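Local structure of plasma serine protease inhibitor (Homo sapiens, 3DY0) at residues 33-38 and 328-333. The protein inhibits serine proteases in blood plasma and other body fluids in a heparin-dependent manner, trapping them irreversibly after they cleave its exposed reactive centre loop. Residues are numbered along the deposited sequence; the frame is centred on the assembly and turned at random.
Sequences PVSISM and AATGTI
Ser35 and Thr330 meet hydroxyl to hydroxyl, Ser35 OG lying 2.8 Å from Thr330 OG1 and joined to it by a buried hydrogen bond. Each oxygen has a second partner: Ser35 OG is also bonded to Asn165 OD1 on strand 159-172, and Thr330 OG1 to His313 ND1 on strand 307-319. The two hydroxyls thus form the middle of a polar chain that runs from strand 159-172 to strand 307-319, on the face of the sheet that meets helix 33-45. Ser35 carries OG opposite its backbone N (chi1 176°), extending it to the strand, while Thr330 holds OG1 opposite its own carbonyl carbon (chi1 -59°), which brings it to the helix.

Ile36 closes one flank of the pair. Its CG1 lies 3.8 Å from Thr330 OG1, and the two side chains cross nearly at right angles; the same isoleucine also packs on Phe12 and Leu16 of helix 12-23 and on His313. Away from this close knot the contact thins quickly. The side chain of Ala328 points at the helix, but Ala328 CB stays 4.8 Å from Ser35 CB, and that of Ala329 turns to the opposite face of the sheet. Ser37 is partly exposed on the side of the helix turned from the strand.

The axes of segments 33-38 and 328-333 run 21° apart, with a closest approach of 8.0 Å. Strand 323-335, flanked by antiparallel strands 159-172 and 307-319, is the reactive centre loop inserted as strand 4A of β-sheet A and packed against helix B, the hallmark of the cleaved, relaxed serpin.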
loop_
_atom_site.group_PDB
_atom_site.type_symbol
_atom_site.label_atom_id
_atom_site.label_comp_id
_atom_site.label_asym_id
_atom_site.label_seq_id
_atom_site.Cartn_x
_atom_site.Cartn_y
_atom_site.Cartn_z
ATOM N N PRO A 33 -1.808 0.402 1.325
ATOM C CA PRO A 33 -2.349 0.333 2.681
ATOM C C PRO A 33 -2.739 -1.094 3.074
ATOM O O PRO A 33 -2.454 -1.544 4.187
ATOM C CB PRO A 33 -3.555 1.268 2.614
ATOM C CG PRO A 33 -3.101 2.315 1.629
ATOM C CD PRO A 33 -2.469 1.464 0.542
ATOM N N VAL A 34 -3.392 -1.811 2.164
ATOM C CA VAL A 34 -3.821 -3.170 2.472
ATOM C C VAL A 34 -2.649 -4.119 2.722
ATOM O O VAL A 34 -2.730 -4.992 3.585
ATOM C CB VAL A 34 -4.739 -3.739 1.360
ATOM C CG1 VAL A 34 -3.962 -3.935 0.075
ATOM C CG2 VAL A 34 -5.375 -5.040 1.832
ATOM N N SER A 35 -1.558 -3.949 1.981
ATOM C CA SER A 35 -0.395 -4.808 2.181
ATOM C C SER A 35 0.171 -4.644 3.588
ATOM O O SER A 35 0.509 -5.623 4.262
ATOM C CB SER A 35 0.698 -4.475 1.165
ATOM O OG SER A 35 1.860 -5.255 1.425
ATOM N N ILE A 36 0.274 -3.396 4.024
ATOM C CA ILE A 36 0.818 -3.102 5.337
ATOM C C ILE A 36 -0.131 -3.462 6.469
ATOM O O ILE A 36 0.292 -4.032 7.478
ATOM C CB ILE A 36 1.246 -1.625 5.417
ATOM C CG1 ILE A 36 2.268 -1.349 4.306
ATOM C CG2 ILE A 36 1.848 -1.328 6.787
ATOM C CD1 ILE A 36 2.661 0.103 4.145
ATOM N N SER A 37 -1.413 -3.143 6.299
ATOM C CA SER A 37 -2.413 -3.463 7.312
ATOM C C SER A 37 -2.504 -4.973 7.492
ATOM O O SER A 37 -2.594 -5.470 8.615
ATOM C CB SER A 37 -3.788 -2.928 6.904
ATOM O OG SER A 37 -3.817 -1.514 6.904
ATOM N N MET A 38 -2.484 -5.700 6.380
ATOM C CA MET A 38 -2.574 -7.157 6.432
ATOM C C MET A 38 -1.338 -7.692 7.154
ATOM O O MET A 38 -1.436 -8.595 7.980
ATOM C CB MET A 38 -2.685 -7.756 5.022
ATOM C CG MET A 38 -2.742 -9.281 5.010
ATOM S SD MET A 38 -3.361 -9.981 3.466
ATOM C CE MET A 38 -5.122 -9.669 3.651
ATOM N N ALA A 328 3.090 -4.241 -4.786
ATOM C CA ALA A 328 3.793 -3.921 -3.560
ATOM C C ALA A 328 4.036 -5.188 -2.760
ATOM O O ALA A 328 3.398 -6.217 -2.986
ATOM C CB ALA A 328 2.978 -2.928 -2.724
ATOM N N ALA A 329 4.979 -5.105 -1.832
ATOM C CA ALA A 329 5.276 -6.226 -0.965
ATOM C C ALA A 329 5.790 -5.658 0.343
ATOM O O ALA A 329 6.396 -4.582 0.371
ATOM C CB ALA A 329 6.324 -7.147 -1.598
ATOM N N THR A 330 5.517 -6.372 1.428
ATOM C CA THR A 330 5.961 -5.965 2.752
ATOM C C THR A 330 6.679 -7.168 3.349
ATOM O O THR A 330 6.132 -8.269 3.375
ATOM C CB THR A 330 4.766 -5.584 3.651
ATOM O OG1 THR A 330 4.030 -4.519 3.039
ATOM C CG2 THR A 330 5.248 -5.134 5.025
ATOM N N GLY A 331 7.916 -6.955 3.789
ATOM C CA GLY A 331 8.683 -8.032 4.385
ATOM C C GLY A 331 8.950 -7.711 5.839
ATOM O O GLY A 331 9.632 -6.733 6.148
ATOM N N THR A 332 8.390 -8.518 6.735
ATOM C CA THR A 332 8.572 -8.319 8.167
ATOM C C THR A 332 9.646 -9.301 8.619
ATOM O O THR A 332 9.453 -10.516 8.570
ATOM C CB THR A 332 7.256 -8.565 8.922
ATOM O OG1 THR A 332 6.268 -7.633 8.458
ATOM C CG2 THR A 332 7.449 -8.379 10.412
ATOM N N ILE A 333 10.784 -8.759 9.043
ATOM C CA ILE A 333 11.926 -9.573 9.444
ATOM C C ILE A 333 12.069 -9.768 10.952
ATOM O O ILE A 333 12.108 -8.798 11.707
ATOM C CB ILE A 333 13.223 -8.954 8.885
ATOM C CG1 ILE A 333 13.073 -8.728 7.374
ATOM C CG2 ILE A 333 14.414 -9.864 9.186
ATOM C CD1 ILE A 333 14.272 -8.052 6.715
#